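Local coordinates for mannose-6-phosphate isomerase (Helicobacter pylori, PDB 2QH5), which probably makes GDP-mannose from mannose 1-phosphate and GTP, this chain being the N-terminal nucleotidyltransferase domain of a type 2 mannose-6-phosphate isomerase, at residues H36-L39 with F40-S43; D118-A121 with Y122-I126; S157-G160 with L161-K164; L199-L202 with K203-P207; R232-E235 with K236-Q239. One frame throughout, in Å; residues are numbered along the deposited sequence. Where two conformers were deposited one is given.

Interaction 1: H36-L39 with F40-S43; sequences HKSL and FELS
Glu-41 folds back over the residues that lead into its own helix and, with Ser-38 at the N-cap position, closes a capping box. Glu-41 CB begins 3.8 Å from Ser-38 OG. Glu-41 CG, set between the backbone N and the carbonyl carbon (chi1 67°), is turned back toward the cap and lies 3.3 Å from Ser-38 O. The chain then runs extended, which brings Glu-41 CD to 3.6 Å from Ser-38 N. At the tip the two oxygens have different tasks. Glu-41 OE1 accepts a weak hydrogen bond from Ser-38 N at 3.3 Å, while Glu-41 OE2 rests on the aliphatic part of Lys-37, 3.5 Å from Lys-37 CD, where the two side chains meet at about a right angle. Lys-37 NZ stays 4.4 Å from Glu-41 OE2, too far for a salt bridge, although the opposite charges probably still attract. The returning half of the box is the bond from Glu-41 N to Ser-38 OG, 3.2 Å and nearly straight (168°), seen in one of two conformers modelled for Ser-38; the same OG is also bonded to Glu-69. One residue further on, Leu-42 N reaches Ser-38 O at 2.9 Å as the first helical turn takes shape, and Leu-42 CD1 lies against the chain of Lys-37. The cap thus opens helix 39-48, which follows strand 5-10 after a long loop that is partly unmodelled. On another side of this turn Phe-40 meets the ring of Phe-30 and packs on Ala-66 of helix 63-69.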
# COMPACT_ATOMS: atom_id res chain seq x y z
N HIS A 36 16.32 -10.58 15.34
CA HIS A 36 16.87 -9.23 15.56
C HIS A 36 16.21 -8.13 14.70
O HIS A 36 16.49 -6.94 14.90
CB HIS A 36 18.40 -9.19 15.39
CG HIS A 36 19.12 -10.26 16.15
ND1 HIS A 36 19.19 -10.28 17.53
CD2 HIS A 36 19.82 -11.34 15.73
CE1 HIS A 36 19.89 -11.33 17.92
NE2 HIS A 36 20.29 -11.99 16.84
N LYS A 37 15.34 -8.52 13.78
CA LYS A 37 14.74 -7.59 12.83
C LYS A 37 13.22 -7.47 12.98
O LYS A 37 12.55 -8.39 13.44
CB LYS A 37 15.12 -7.96 11.39
CG LYS A 37 16.62 -7.86 11.11
CD LYS A 37 16.92 -7.64 9.64
CE LYS A 37 18.40 -7.36 9.42
NZ LYS A 37 18.69 -6.94 8.01
N SER A 38 12.70 -6.31 12.58
CA SER A 38 11.26 -6.02 12.66
C SER A 38 10.59 -6.19 11.30
O SER A 38 11.25 -6.16 10.26
CB SER A 38 11.03 -4.60 13.19
OG SER A 38 11.50 -3.63 12.27
N LEU A 39 9.26 -6.36 11.33
CA LEU A 39 8.47 -6.44 10.09
C LEU A 39 8.69 -5.22 9.22
O LEU A 39 8.90 -5.34 8.01
CB LEU A 39 6.99 -6.57 10.42
CG LEU A 39 6.50 -7.94 10.85
CD1 LEU A 39 5.05 -7.88 11.33
CD2 LEU A 39 6.67 -8.93 9.71
N PHE A 40 8.67 -4.04 9.86
CA PHE A 40 8.93 -2.76 9.22
C PHE A 40 10.26 -2.73 8.44
O PHE A 40 10.26 -2.38 7.26
CB PHE A 40 8.87 -1.62 10.25
CG PHE A 40 9.26 -0.28 9.70
CD1 PHE A 40 8.34 0.49 9.00
CD2 PHE A 40 10.55 0.22 9.87
CE1 PHE A 40 8.71 1.72 8.47
CE2 PHE A 40 10.92 1.44 9.35
CZ PHE A 40 10.00 2.20 8.65
N GLU A 41 11.37 -3.09 9.08
CA GLU A 41 12.66 -3.07 8.38
C GLU A 41 12.81 -4.20 7.36
O GLU A 41 13.54 -4.06 6.38
CB GLU A 41 13.84 -3.06 9.36
CG GLU A 41 14.01 -4.31 10.18
CD GLU A 41 15.20 -4.21 11.11
OE1 GLU A 41 14.99 -3.98 12.32
OE2 GLU A 41 16.35 -4.34 10.62
N LEU A 42 12.11 -5.31 7.59
CA LEU A 42 12.04 -6.39 6.60
C LEU A 42 11.30 -5.92 5.35
O LEU A 42 11.80 -6.10 4.23
CB LEU A 42 11.35 -7.61 7.21
CG LEU A 42 12.16 -8.86 7.62
CD1 LEU A 42 13.69 -8.71 7.52
CD2 LEU A 42 11.72 -9.28 9.01
N SER A 43 10.13 -5.30 5.56
CA SER A 43 9.34 -4.71 4.48
C SER A 43 10.08 -3.59 3.76
O SER A 43 9.95 -3.43 2.55
CB SER A 43 8.00 -4.19 5.01
OG SER A 43 7.18 -5.24 5.49

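Interaction 2: D118-A121 with Y122-I126; sequences DLQA and YENAI
Asp-118 and Tyr-122 are joined through the backbone, Tyr-122 N donating to Asp-118 O at 3.3 Å, and this bond opens the first turn of helix 119-134. Glu-123 N to Leu-119 O and Asn-124 N to Gln-120 O continue the pattern, followed by a weak bond from Ala-125 N to Ala-121 O. The capping interaction belongs to the Asp-118 carboxylate: Asp-118 OD2 accepts from Ala-121 N at 3.0 Å (165°), met from above the carboxylate plane, and more weakly from Gln-120 N. Among polar side chains, a kink in Gln-120 (chi2 47°) lets Gln-120 NE2 approach Asn-124 OD1 to 3.5 Å without a hydrogen bond, the two amide planes 55° apart. Asn-124 ND2 comes within 2.9 Å of Gln-120 O, but its angle is poor for a hydrogen bond. The Leu-119 CD2 methyl lies 3.4 Å from Glu-123 OE1, a carbon against a charged oxygen. The Tyr-122 ring points inward to Met-190 and Thr-110, its OH bonded to Asn-47. The negative carboxylate at the start of the helix probably complements the helix dipole, while the exposed amides of Gln-120 and Asn-124, with no hydrogen bond between them, add little directional bonding.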
# COMPACT_ATOMS: atom_id res chain seq x y z
N ASP A 118 9.92 -16.13 0.64
CA ASP A 118 10.45 -16.38 -0.70
C ASP A 118 10.60 -15.05 -1.42
O ASP A 118 9.64 -14.51 -1.96
CB ASP A 118 9.55 -17.34 -1.49
CG ASP A 118 10.25 -17.95 -2.69
OD1 ASP A 118 10.11 -19.18 -2.90
OD2 ASP A 118 10.94 -17.22 -3.45
N LEU A 119 11.82 -14.52 -1.41
CA LEU A 119 12.09 -13.20 -1.96
C LEU A 119 12.22 -13.20 -3.48
O LEU A 119 12.08 -12.16 -4.13
CB LEU A 119 13.35 -12.61 -1.30
CG LEU A 119 13.58 -11.10 -1.43
CD1 LEU A 119 13.87 -10.46 -0.07
CD2 LEU A 119 14.68 -10.79 -2.45
N GLN A 120 12.48 -14.37 -4.05
CA GLN A 120 12.59 -14.49 -5.51
C GLN A 120 11.21 -14.51 -6.16
O GLN A 120 10.99 -13.88 -7.20
CB GLN A 120 13.41 -15.73 -5.91
CG GLN A 120 13.91 -15.70 -7.35
CD GLN A 120 14.55 -14.36 -7.73
OE1 GLN A 120 15.54 -13.94 -7.13
NE2 GLN A 120 13.97 -13.68 -8.72
N ALA A 121 10.28 -15.23 -5.53
CA ALA A 121 8.89 -15.26 -5.96
C ALA A 121 8.22 -13.90 -5.78
O ALA A 121 7.29 -13.54 -6.52
CB ALA A 121 8.13 -16.33 -5.19
N TYR A 122 8.69 -13.15 -4.78
CA TYR A 122 8.24 -11.77 -4.54
C TYR A 122 8.70 -10.86 -5.67
O TYR A 122 7.91 -10.09 -6.21
CB TYR A 122 8.78 -11.24 -3.21
CG TYR A 122 8.30 -9.84 -2.90
CD1 TYR A 122 7.04 -9.63 -2.35
CD2 TYR A 122 9.10 -8.72 -3.17
CE1 TYR A 122 6.58 -8.36 -2.07
CE2 TYR A 122 8.64 -7.44 -2.89
CZ TYR A 122 7.38 -7.27 -2.34
OH TYR A 122 6.91 -6.01 -2.05
N GLU A 123 9.98 -10.96 -6.01
CA GLU A 123 10.61 -10.10 -7.00
C GLU A 123 10.02 -10.30 -8.39
O GLU A 123 9.93 -9.34 -9.18
CB GLU A 123 12.11 -10.41 -7.02
CG GLU A 123 12.99 -9.29 -7.52
CD GLU A 123 14.37 -9.32 -6.87
OE1 GLU A 123 14.50 -9.95 -5.79
OE2 GLU A 123 15.31 -8.71 -7.42
N ASN A 124 9.62 -11.54 -8.69
CA ASN A 124 8.99 -11.92 -9.96
C ASN A 124 7.61 -11.28 -10.11
O ASN A 124 7.31 -10.66 -11.14
CB ASN A 124 8.85 -13.44 -10.07
CG ASN A 124 10.20 -14.15 -10.21
OD1 ASN A 124 11.14 -13.64 -10.81
ND2 ASN A 124 10.28 -15.36 -9.64
N ALA A 125 6.78 -11.46 -9.07
CA ALA A 125 5.44 -10.85 -8.98
C ALA A 125 5.48 -9.33 -9.11
O ALA A 125 4.59 -8.74 -9.73
CB ALA A 125 4.76 -11.26 -7.69
N ILE A 126 6.51 -8.70 -8.54
CA ILE A 126 6.69 -7.25 -8.64
C ILE A 126 6.95 -6.82 -10.08
O ILE A 126 6.27 -5.92 -10.58
CB ILE A 126 7.80 -6.71 -7.67
CG1 ILE A 126 7.35 -6.81 -6.20
CG2 ILE A 126 8.20 -5.28 -8.02
CD1 ILE A 126 6.15 -5.93 -5.81

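Interaction 3: S157-G160 with L161-K164; sequences SPNG and LDVK
Asn-159 and Asp-162 face each other across a surface turn, and the side chain of Asn-159 does most of the bonding. Its chi1 of 61° tucks the amide back over its own backbone and toward the chain that follows. Asn-159 OD1 then accepts from Asp-162 N at 2.8 Å; the bond is almost straight (169°), lies in the carbonyl plane and uses a lone pair. The same Asn-159 OD1 takes a second, weak bond from Leu-161 N at 2.9 Å. The other end of the amide is held too: Asn-159 ND2 donates to Asp-162 OD2 at 3.2 Å, using the anti lone pair of that oxygen, with OD2 tilted out of the amide plane. Amide and carboxylate stand almost perpendicular, 80° apart, so they do not stack. Asp-162 has CG opposite its carbonyl carbon, beside its own N, and this places the carboxylate on the side of the amide.
The turn joins antiparallel strands 153-156 and 165-168, making a beta hairpin at the edge of the nucleotidyltransferase domain; Gly-160 passes through it with positive phi. At the base of the hairpin loop, Ser-157 CA approaches Asp-162 O at 3.4 Å in a CA-H...O contact.
Lys-164, kinked at three successive torsions, bows over the ring of Pro-158, touching it at CG and again at NZ. Lys-164 CG lies 3.7 Å from Pro-158 CD, and Lys-164 NZ ends 3.5 Å from Pro-158 CG. Val-163 turns away from this surface to pack on Ile-257 and Met-259 of strand 257-261, whose Met-259 also shares a backbone hydrogen bond with Leu-161.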
# COMPACT_ATOMS: atom_id res chain seq x y z
N SER A 157 -11.06 -14.21 -9.05
CA SER A 157 -10.33 -14.33 -10.30
C SER A 157 -10.29 -15.79 -10.74
O SER A 157 -9.60 -16.62 -10.14
CB SER A 157 -8.92 -13.75 -10.19
OG SER A 157 -7.96 -14.77 -10.13
N PRO A 158 -11.07 -16.12 -11.79
CA PRO A 158 -11.08 -17.50 -12.28
C PRO A 158 -9.73 -17.89 -12.89
O PRO A 158 -9.24 -18.99 -12.63
CB PRO A 158 -12.18 -17.48 -13.36
CG PRO A 158 -12.28 -16.04 -13.79
CD PRO A 158 -11.98 -15.25 -12.56
N ASN A 159 -9.12 -16.98 -13.65
CA ASN A 159 -7.92 -17.26 -14.41
C ASN A 159 -6.62 -16.71 -13.80
O ASN A 159 -5.56 -16.77 -14.44
CB ASN A 159 -8.08 -16.75 -15.85
CG ASN A 159 -8.31 -15.25 -15.92
OD1 ASN A 159 -7.57 -14.47 -15.32
ND2 ASN A 159 -9.33 -14.84 -16.66
N GLY A 160 -6.71 -16.16 -12.59
CA GLY A 160 -5.54 -15.63 -11.89
C GLY A 160 -4.98 -14.31 -12.41
O GLY A 160 -3.85 -13.94 -12.08
N LEU A 161 -5.77 -13.61 -13.23
CA LEU A 161 -5.31 -12.36 -13.86
C LEU A 161 -6.43 -11.32 -14.00
O LEU A 161 -6.26 -10.16 -13.64
CB LEU A 161 -4.71 -12.65 -15.24
CG LEU A 161 -4.35 -11.42 -16.07
CD1 LEU A 161 -3.04 -10.82 -15.60
CD2 LEU A 161 -4.26 -11.78 -17.54
N ASP A 162 -7.56 -11.73 -14.56
CA ASP A 162 -8.71 -10.86 -14.63
C ASP A 162 -9.50 -11.05 -13.35
O ASP A 162 -9.67 -12.18 -12.90
CB ASP A 162 -9.59 -11.21 -15.82
CG ASP A 162 -8.91 -10.97 -17.14
OD1 ASP A 162 -8.62 -9.79 -17.46
OD2 ASP A 162 -8.67 -11.95 -17.86
N VAL A 163 -9.97 -9.95 -12.77
CA VAL A 163 -10.78 -10.04 -11.56
C VAL A 163 -12.25 -9.77 -11.90
O VAL A 163 -12.58 -8.75 -12.51
CB VAL A 163 -10.23 -9.17 -10.36
CG1 VAL A 163 -8.73 -8.96 -10.48
CG2 VAL A 163 -10.96 -7.84 -10.21
N LYS A 164 -13.10 -10.72 -11.55
CA LYS A 164 -14.53 -10.62 -11.83
C LYS A 164 -15.20 -9.63 -10.87
O LYS A 164 -16.10 -8.90 -11.26
CB LYS A 164 -15.22 -11.99 -11.79
CG LYS A 164 -14.82 -12.90 -12.95
CD LYS A 164 -16.04 -13.48 -13.66
CE LYS A 164 -16.43 -14.85 -13.11
NZ LYS A 164 -15.75 -15.96 -13.85

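Interaction 4: L199-L202 with K203-P207; sequences LDEL and KKHAP
Leu-202 and Ala-206 make the closely packed side of this last turn of helix 195-205. Leu-202 CD1 touches Ala-206 CB at 3.8 Å, and Ala-206 N is bonded to Leu-202 O at 2.8 Å; both residues are buried, with Leu-202 also packing on Ala-95 of helix 90-99. The opposite charges lie on another side. Glu-201 folds over beyond CB (chi2 -65°), bringing Glu-201 OE1 to 2.9 Å from Lys-204 NZ in a salt bridge that meets the oxygen nearly in line with its C-O bond. Glu-201 OE2 is bonded to Ser-254 and lies 3.6 Å from His-205 CE1, the two side chains running side by side with their planes 57° apart. Glu-201 O sits at the edge of the imidazole, taking a good bond from His-205 N at 3.0 Å and a weak one from His-205 ND1. The solvent side is looser: Lys-203 and Asp-200 are exposed, though Lys-203 touches Leu-210 of the next helix. Ala-206 leaves helical geometry and stands at the N-cap position of helix 207-216. The carboxylate oxygens of Glu-201 are divided between Lys-204 and Ser-254, which probably restrains the rotation of the group, and the buried charge is probably offset by the lysine.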
# COMPACT_ATOMS: atom_id res chain seq x y z
N LEU A 199 -4.81 8.46 -9.59
CA LEU A 199 -5.55 9.68 -9.29
C LEU A 199 -6.73 9.91 -10.23
O LEU A 199 -7.71 10.56 -9.85
CB LEU A 199 -4.61 10.90 -9.27
CG LEU A 199 -3.55 10.86 -8.17
CD1 LEU A 199 -2.46 11.90 -8.40
CD2 LEU A 199 -4.16 11.01 -6.77
N ASP A 200 -6.64 9.37 -11.44
CA ASP A 200 -7.73 9.46 -12.41
C ASP A 200 -8.87 8.52 -12.01
O ASP A 200 -10.04 8.89 -12.09
CB ASP A 200 -7.25 9.12 -13.82
CG ASP A 200 -6.44 10.24 -14.44
OD1 ASP A 200 -5.87 10.02 -15.54
OD2 ASP A 200 -6.37 11.33 -13.84
N GLU A 201 -8.51 7.31 -11.59
CA GLU A 201 -9.49 6.34 -11.12
C GLU A 201 -10.18 6.81 -9.85
O GLU A 201 -11.37 6.58 -9.67
CB GLU A 201 -8.83 4.98 -10.88
CG GLU A 201 -8.59 4.17 -12.15
CD GLU A 201 -9.88 3.78 -12.84
OE1 GLU A 201 -10.14 4.33 -13.93
OE2 GLU A 201 -10.63 2.93 -12.29
N LEU A 202 -9.42 7.47 -8.98
CA LEU A 202 -10.01 8.03 -7.77
C LEU A 202 -10.96 9.18 -8.12
O LEU A 202 -12.01 9.29 -7.52
CB LEU A 202 -8.93 8.49 -6.78
CG LEU A 202 -9.30 8.56 -5.28
CD1 LEU A 202 -9.83 7.26 -4.72
CD2 LEU A 202 -8.08 8.96 -4.51
N LYS A 203 -10.60 10.00 -9.10
CA LYS A 203 -11.50 11.06 -9.55
C LYS A 203 -12.86 10.50 -9.99
O LYS A 203 -13.90 10.98 -9.55
CB LYS A 203 -10.88 11.88 -10.68
CG LYS A 203 -11.47 13.27 -10.85
CD LYS A 203 -10.55 14.15 -11.69
CE LYS A 203 -11.17 15.53 -11.95
NZ LYS A 203 -12.17 15.48 -13.06
N LYS A 204 -12.81 9.46 -10.83
CA LYS A 204 -14.01 8.78 -11.32
C LYS A 204 -14.87 8.19 -10.21
O LYS A 204 -16.09 8.36 -10.21
CB LYS A 204 -13.63 7.66 -12.29
CG LYS A 204 -13.32 8.10 -13.71
CD LYS A 204 -13.85 7.10 -14.76
CE LYS A 204 -12.94 5.88 -14.94
NZ LYS A 204 -11.62 6.21 -15.56
N HIS A 205 -14.24 7.49 -9.27
CA HIS A 205 -14.99 6.60 -8.40
C HIS A 205 -15.17 7.08 -6.97
O HIS A 205 -16.17 6.74 -6.32
CB HIS A 205 -14.40 5.18 -8.46
CG HIS A 205 -14.64 4.51 -9.77
ND1 HIS A 205 -13.64 4.30 -10.69
CD2 HIS A 205 -15.78 4.05 -10.33
CE1 HIS A 205 -14.15 3.71 -11.76
NE2 HIS A 205 -15.45 3.55 -11.57
N ALA A 206 -14.22 7.87 -6.48
CA ALA A 206 -14.37 8.53 -5.18
C ALA A 206 -13.94 9.99 -5.28
O ALA A 206 -12.92 10.39 -4.70
CB ALA A 206 -13.56 7.79 -4.12
N PRO A 207 -14.72 10.80 -6.02
CA PRO A 207 -14.36 12.18 -6.35
C PRO A 207 -14.16 13.09 -5.14
O PRO A 207 -13.31 13.98 -5.18
CB PRO A 207 -15.55 12.68 -7.18
CG PRO A 207 -16.66 11.76 -6.88
CD PRO A 207 -16.05 10.44 -6.56

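Interaction 5: R232-E235 with K236-Q239; sequences RLSE and KSMQ
Ser-234 O takes two backbone bonds as the chain turns from strand 230-233 into helix 235-239, one from Met-238 N at 3.3 Å (150°) and a weak one from Ser-237 N. The next turn is held only weakly, by Gln-239 N donating to Glu-235 O at 3.0 Å. Ser-234 occupies the N-cap position, and a chi1 of 73° turns its OG toward the helix. Ser-234 OG and Ser-237 OG meet at 2.6 Å in a short hydrogen bond whose direction the structure does not settle. Ser-237 OG is buried and has a further partner in Ser-219 OG, so it ties the start of the helix to the loop between helix 207-216 and strand 221-223. Beside this polar pair, Leu-233 and Met-238 cross nearly perpendicular: Leu-233 CD1 lies 4.0 Å from Met-238 SD, and Leu-233 CB is equally close to Met-238 CG. The Met-238 chain is not extended, and its folded shape sets the sulfur on the leucine methyl. On the exposed side Gln-239 CG passes 3.2 Å from Glu-235 O, while Glu-235 OE1 and Gln-239 NE2 stay 4.1 Å apart, their planes 67° from each other. Leu-233 and Met-238 both rest on Leu-96 of helix 90-99, and Leu-233 O is bonded to Ser-85 OG. An apolar pair made of the residue just before the N-cap and the fourth residue after the N-cap is a hydrophobic staple; here it closes the step from a strand paired with 78-84 to a short helix.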
# COMPACT_ATOMS: atom_id res chain seq x y z
N ARG A 232 4.58 16.72 6.87
CA ARG A 232 3.34 16.32 7.54
C ARG A 232 2.19 17.26 7.26
O ARG A 232 2.38 18.36 6.74
CB ARG A 232 3.47 16.02 9.05
CG ARG A 232 4.34 16.89 9.90
CD ARG A 232 3.54 17.80 10.83
NE ARG A 232 2.61 17.14 11.75
CZ ARG A 232 1.66 17.79 12.42
NH1 ARG A 232 1.51 19.10 12.28
NH2 ARG A 232 0.85 17.14 13.24
N LEU A 233 0.99 16.78 7.58
CA LEU A 233 -0.22 17.56 7.47
C LEU A 233 -0.79 17.81 8.86
O LEU A 233 -0.78 16.91 9.72
CB LEU A 233 -1.26 16.85 6.62
CG LEU A 233 -0.90 16.21 5.29
CD1 LEU A 233 -0.78 14.71 5.47
CD2 LEU A 233 -1.99 16.54 4.28
N SER A 234 -1.32 19.02 9.06
CA SER A 234 -1.95 19.41 10.32
C SER A 234 -3.11 18.50 10.67
O SER A 234 -3.79 17.97 9.79
CB SER A 234 -2.48 20.84 10.22
OG SER A 234 -3.63 20.91 9.39
N GLU A 235 -3.34 18.34 11.97
CA GLU A 235 -4.49 17.60 12.48
C GLU A 235 -5.78 18.21 11.96
O GLU A 235 -6.76 17.51 11.71
CB GLU A 235 -4.48 17.61 14.01
CG GLU A 235 -5.49 16.67 14.63
CD GLU A 235 -5.41 16.65 16.13
OE1 GLU A 235 -6.39 16.18 16.76
OE2 GLU A 235 -4.39 17.09 16.69
N LYS A 236 -5.74 19.53 11.77
CA LYS A 236 -6.83 20.33 11.20
C LYS A 236 -7.22 19.85 9.80
O LYS A 236 -8.40 19.63 9.52
CB LYS A 236 -6.40 21.80 11.16
CG LYS A 236 -7.41 22.78 10.54
CD LYS A 236 -8.06 23.68 11.58
CE LYS A 236 -9.24 23.02 12.28
NZ LYS A 236 -9.87 23.93 13.28
N SER A 237 -6.22 19.68 8.93
CA SER A 237 -6.44 19.29 7.54
C SER A 237 -6.99 17.87 7.43
O SER A 237 -7.82 17.58 6.56
CB SER A 237 -5.14 19.38 6.76
OG SER A 237 -4.51 20.63 6.96
N MET A 238 -6.54 17.00 8.32
CA MET A 238 -6.89 15.60 8.26
C MET A 238 -8.20 15.31 8.95
O MET A 238 -8.79 14.26 8.72
CB MET A 238 -5.77 14.76 8.86
CG MET A 238 -4.47 14.89 8.10
SD MET A 238 -3.65 13.32 7.89
CE MET A 238 -4.73 12.54 6.69
N GLN A 239 -8.66 16.24 9.79
CA GLN A 239 -9.89 16.08 10.58
C GLN A 239 -11.12 15.88 9.72
O GLN A 239 -11.89 14.94 9.94
CB GLN A 239 -10.10 17.29 11.49
CG GLN A 239 -9.70 17.06 12.94
CD GLN A 239 -9.66 18.34 13.75
OE1 GLN A 239 -9.74 19.45 13.21
NE2 GLN A 239 -9.53 18.20 15.07

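Overall arrangement
All five contacts are local, and four of them lie at helix ends. Interactions 1, 2 and 5 open helices, each by different means: a capping box of serine and glutamate, an aspartate cap, and a serine at the N-cap position bonded to a second serine, with a hydrophobic staple. Interaction 4 is the end of a helix, with a salt bridge along its last turn. Interaction 3 is the exception, a hairpin turn and a surface contact, whereas the others are partly buried. Interactions 1 and 2 are linked through Asn-47, which bonds to Ser-43 and Tyr-122. Interactions 4 and 5 both lean on helix 90-99. Interactions 3 and 5, about 39 Å apart between centres, lie on opposite sides of the chain centre.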